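Local coordinates for conserved hypothetical protein (PDB 1XFS), which is of unknown function but belongs to the AHA1 family of the Bet v 1-like clan, whose helix-grip fold encloses a cavity in many relatives, at residues Ala19-Val22 with Asn23-Trp26; Thr158-Glu161 with Glu162-Gln166. One frame throughout, in Å; residues are numbered along the deposited sequence.

Both contacts are local and lie on the same side of the chain's centre, their own centres about 10 Å apart. Interaction 1 comes first along the chain, where strand 11-18 gives way to helix 22-30; interaction 2 lies near the C-terminal end of the long helix 149-167. They meet in space: Glu161 OE1 lies 2.9 Å from Ala19 N, a probable hydrogen bond, and Leu164 CD1 comes within 3.6 Å of Val25 CA. Where the two contacts touch, the start of helix 22-30 and the loop before it rest on helix 149-167, beside the antiparallel sheet that the long helix packs against in this helix-grip architecture.

Interaction 1. Residues Ala19-Val22 with Asn23-Trp26; sequences AVPV and NLVW
Pro21 and Leu24 meet across the first turn of helix 22-30, with Pro21 at the N-cap position. The backbone bonds define the helix start. Pro21 O accepts from Val25 N at 3.2 Å, nearly straight at 165° and in the carbonyl plane, while Leu24 N offers it a second, weak bond. One residue on, Trp26 N donates to Val22 O, tilted out of the plane of that carbonyl. Pro21 thus contributes its carbonyl to the first turn.

The apolar contacts run beside these bonds. Leu24 CD1 comes obliquely against the CG-CD side of the proline ring, at 3.4 Å from Pro21 CG, tighter than usual van der Waals contact. Val20 CG1, anti to its own nitrogen (chi1 172°), is thereby directed at the helix, meeting Leu24 CB at 3.5 Å and Val25 CG2 at 3.9 Å. Farther out, Leu164 of helix 149-167 touches both Val20 and Val25, and Leu120 of strand 115-122 lies against Val22, Val25 and Trp26.

The polar side chain at the turn is Asn23. With chi1 at 65°, its CG stands between backbone N and carbonyl carbon, turning OD1 back to the CB-CG side of the proline ring, 3.1 Å from Pro21 CB.

Interaction 2. Residues Thr158-Glu161 with Glu162-Gln166; sequences TQLE and ELLKQ
Glu161 and Lys165, one turn apart on helix 149-167, run side by side and point the same way, both chains extended beyond CG so that they keep alongside each other to the charged ends. There they form a salt bridge, Glu161 OE1 to Lys165 NZ at 3.3 Å, whose hydrogen bond is weak; Lys165 CE also lies 3.6 Å from Glu161 CG. The same OE1 probably accepts from Ala19 N as well, which would hold the carboxylate in place.

On another face, Leu160 CD1 meets Leu164 CD1 at 3.8 Å. Leu164 CG stands beside its backbone N (chi1 -63°), which turns the side chain back toward the preceding turn and sets CG 3.4 Å from Leu160 O. That carbonyl accepts from Leu164 N at 3.0 Å and 172°, a nearly linear helical bond.

A water joins a third pair, donating to Gln159 O at 2.6 Å and to Glu162 OE1 at 2.8 Å, and so ties the glutamate end to the preceding turn.

Beyond this shell, Gln159 bonds through its amide to Val40 O and Lys42 N, and Thr158 OG1 to Arg16. Trp38 packs on Leu160 and Leu163, while Leu164 faces Val25; the segment thus lies between the 37-42 loop, strand 11-18 and helix 22-30.

Interaction 1. Residues Ala19-Val22 with Asn23-Trp26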
loop_
_atom_site.group_PDB
_atom_site.type_symbol
_atom_site.label_atom_id
_atom_site.label_comp_id
_atom_site.label_asym_id
_atom_site.label_seq_id
_atom_site.Cartn_x
_atom_site.Cartn_y
_atom_site.Cartn_z
ATOM N N ALA A 19 27.135 13.932 2.329
ATOM C CA ALA A 19 27.637 15.242 1.923
ATOM C C ALA A 19 27.268 15.516 0.469
ATOM O O ALA A 19 28.129 15.786 -0.372
ATOM C CB ALA A 19 29.147 15.298 2.108
ATOM N N VAL A 20 25.970 15.448 0.194
ATOM C CA VAL A 20 25.423 15.665 -1.132
ATOM C C VAL A 20 24.086 16.380 -0.961
ATOM O O VAL A 20 23.367 16.135 0.006
ATOM C CB VAL A 20 25.191 14.308 -1.846
ATOM C CG1 VAL A 20 24.446 14.508 -3.149
ATOM C CG2 VAL A 20 26.530 13.626 -2.094
ATOM N N PRO A 21 23.750 17.296 -1.883
ATOM C CA PRO A 21 22.485 18.040 -1.818
ATOM C C PRO A 21 21.273 17.118 -1.966
ATOM O O PRO A 21 21.356 16.073 -2.609
ATOM C CB PRO A 21 22.614 19.033 -2.972
ATOM C CG PRO A 21 23.446 18.276 -3.955
ATOM C CD PRO A 21 24.519 17.691 -3.074
ATOM N N VAL A 22 20.153 17.525 -1.380
ATOM C CA VAL A 22 18.932 16.729 -1.401
ATOM C C VAL A 22 18.393 16.434 -2.794
ATOM O O VAL A 22 17.827 15.362 -3.031
ATOM C CB VAL A 22 17.813 17.399 -0.562
ATOM C CG1 VAL A 22 17.334 18.685 -1.243
ATOM C CG2 VAL A 22 16.658 16.432 -0.364
ATOM N N ASN A 23 18.559 17.374 -3.720
ATOM C CA ASN A 23 18.068 17.164 -5.078
ATOM C C ASN A 23 18.787 15.986 -5.730
ATOM O O ASN A 23 18.167 15.176 -6.419
ATOM C CB ASN A 23 18.239 18.439 -5.921
ATOM C CG ASN A 23 19.693 18.813 -6.139
ATOM O OD1 ASN A 23 20.456 18.980 -5.191
ATOM N ND2 ASN A 23 20.080 18.953 -7.402
ATOM N N LEU A 24 20.093 15.879 -5.499
ATOM C CA LEU A 24 20.866 14.782 -6.072
ATOM C C LEU A 24 20.532 13.451 -5.414
ATOM O O LEU A 24 20.410 12.434 -6.091
ATOM C CB LEU A 24 22.363 15.052 -5.941
ATOM C CG LEU A 24 22.910 16.189 -6.798
ATOM C CD1 LEU A 24 24.414 16.281 -6.580
ATOM C CD2 LEU A 24 22.599 15.941 -8.270
ATOM N N VAL A 25 20.393 13.461 -4.090
ATOM C CA VAL A 25 20.061 12.247 -3.360
ATOM C C VAL A 25 18.725 11.720 -3.866
ATOM O O VAL A 25 18.561 10.514 -4.093
ATOM C CB VAL A 25 19.965 12.510 -1.841
ATOM C CG1 VAL A 25 19.491 11.252 -1.114
ATOM C CG2 VAL A 25 21.328 12.939 -1.309
ATOM N N TRP A 26 17.775 12.624 -4.062
ATOM C CA TRP A 26 16.467 12.217 -4.549
ATOM C C TRP A 26 16.582 11.528 -5.898
ATOM O O TRP A 26 15.921 10.525 -6.134
ATOM C CB TRP A 26 15.534 13.420 -4.655
ATOM C CG TRP A 26 14.148 13.044 -5.101
ATOM C CD1 TRP A 26 13.589 13.267 -6.324
ATOM C CD2 TRP A 26 13.145 12.382 -4.315
ATOM N NE1 TRP A 26 12.293 12.791 -6.352
ATOM C CE2 TRP A 26 11.998 12.245 -5.129
ATOM C CE3 TRP A 26 13.104 11.897 -2.999
ATOM C CZ2 TRP A 26 10.818 11.642 -4.671
ATOM C CZ3 TRP A 26 11.923 11.294 -2.541
ATOM C CH2 TRP A 26 10.801 11.176 -3.379
#

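Interaction 2. Residues Thr158-Glu161 with Glu162-Gln166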
loop_
_atom_site.group_PDB
_atom_site.type_symbol
_atom_site.label_atom_id
_atom_site.label_comp_id
_atom_site.label_asym_id
_atom_site.label_seq_id
_atom_site.Cartn_x
_atom_site.Cartn_y
_atom_site.Cartn_z
ATOM N N THR A 158 26.458 3.900 1.560
ATOM C CA THR A 158 27.830 4.323 1.302
ATOM C C THR A 158 28.079 4.335 -0.205
ATOM O O THR A 158 28.722 5.241 -0.730
ATOM C CB THR A 158 28.839 3.386 2.000
ATOM O OG1 THR A 158 28.678 3.501 3.420
ATOM C CG2 THR A 158 30.275 3.752 1.627
ATOM N N GLN A 159 27.553 3.330 -0.900
ATOM C CA GLN A 159 27.700 3.247 -2.347
ATOM C C GLN A 159 26.958 4.397 -3.016
ATOM O O GLN A 159 27.399 4.937 -4.030
ATOM C CB GLN A 159 27.160 1.906 -2.851
ATOM C CG GLN A 159 27.958 0.721 -2.334
ATOM C CD GLN A 159 27.369 -0.625 -2.719
ATOM O OE1 GLN A 159 27.968 -1.667 -2.452
ATOM N NE2 GLN A 159 26.195 -0.610 -3.340
ATOM N N LEU A 160 25.819 4.769 -2.439
ATOM C CA LEU A 160 25.022 5.865 -2.981
ATOM C C LEU A 160 25.796 7.179 -2.914
ATOM O O LEU A 160 25.923 7.891 -3.917
ATOM C CB LEU A 160 23.714 6.005 -2.197
ATOM C CG LEU A 160 22.829 7.206 -2.537
ATOM C CD1 LEU A 160 22.472 7.188 -4.018
ATOM C CD2 LEU A 160 21.561 7.165 -1.687
ATOM N N GLU A 161 26.314 7.499 -1.734
ATOM C CA GLU A 161 27.059 8.737 -1.558
ATOM C C GLU A 161 28.263 8.777 -2.495
ATOM O O GLU A 161 28.573 9.818 -3.070
ATOM C CB GLU A 161 27.521 8.883 -0.108
ATOM C CG GLU A 161 28.013 10.286 0.231
ATOM C CD GLU A 161 28.502 10.409 1.658
ATOM O OE1 GLU A 161 28.784 11.546 2.093
ATOM O OE2 GLU A 161 28.612 9.368 2.341
ATOM N N GLU A 162 28.932 7.640 -2.649
ATOM C CA GLU A 162 30.098 7.558 -3.522
ATOM C C GLU A 162 29.727 7.822 -4.979
ATOM O O GLU A 162 30.454 8.495 -5.709
ATOM C CB GLU A 162 30.749 6.177 -3.397
ATOM C CG GLU A 162 31.945 5.966 -4.308
ATOM C CD GLU A 162 32.522 4.569 -4.190
ATOM O OE1 GLU A 162 31.818 3.598 -4.545
ATOM O OE2 GLU A 162 33.679 4.441 -3.735
ATOM N N LEU A 163 28.584 7.285 -5.395
ATOM C CA LEU A 163 28.100 7.447 -6.758
ATOM C C LEU A 163 27.747 8.889 -7.097
ATOM O O LEU A 163 28.168 9.420 -8.127
ATOM C CB LEU A 163 26.868 6.564 -6.978
ATOM C CG LEU A 163 26.133 6.713 -8.314
ATOM C CD1 LEU A 163 27.010 6.200 -9.445
ATOM C CD2 LEU A 163 24.822 5.933 -8.266
ATOM N N LEU A 164 26.966 9.519 -6.227
ATOM C CA LEU A 164 26.529 10.894 -6.444
ATOM C C LEU A 164 27.670 11.902 -6.460
ATOM O O LEU A 164 27.606 12.906 -7.169
ATOM C CB LEU A 164 25.497 11.278 -5.382
ATOM C CG LEU A 164 24.211 10.438 -5.428
ATOM C CD1 LEU A 164 23.279 10.866 -4.303
ATOM C CD2 LEU A 164 23.531 10.610 -6.783
ATOM N N LYS A 165 28.717 11.637 -5.687
ATOM C CA LYS A 165 29.852 12.550 -5.651
ATOM C C LYS A 165 30.641 12.567 -6.960
ATOM O O LYS A 165 31.108 13.620 -7.391
ATOM C CB LYS A 165 30.782 12.199 -4.488
ATOM C CG LYS A 165 30.210 12.559 -3.130
ATOM C CD LYS A 165 31.191 12.253 -2.017
ATOM C CE LYS A 165 30.631 12.663 -0.668
ATOM N NZ LYS A 165 31.557 12.294 0.437
ATOM N N GLN A 166 30.778 11.409 -7.600
ATOM C CA GLN A 166 31.527 11.330 -8.849
ATOM C C GLN A 166 30.697 11.621 -10.094
ATOM O O GLN A 166 31.242 11.969 -11.141
ATOM C CB GLN A 166 32.185 9.955 -8.975
ATOM C CG GLN A 166 33.202 9.674 -7.881
ATOM C CD GLN A 166 34.257 10.764 -7.772
ATOM O OE1 GLN A 166 35.017 11.005 -8.712
ATOM N NE2 GLN A 166 34.305 11.430 -6.621
HETATM O O HOH W 1 29.128 3.507 -5.438
#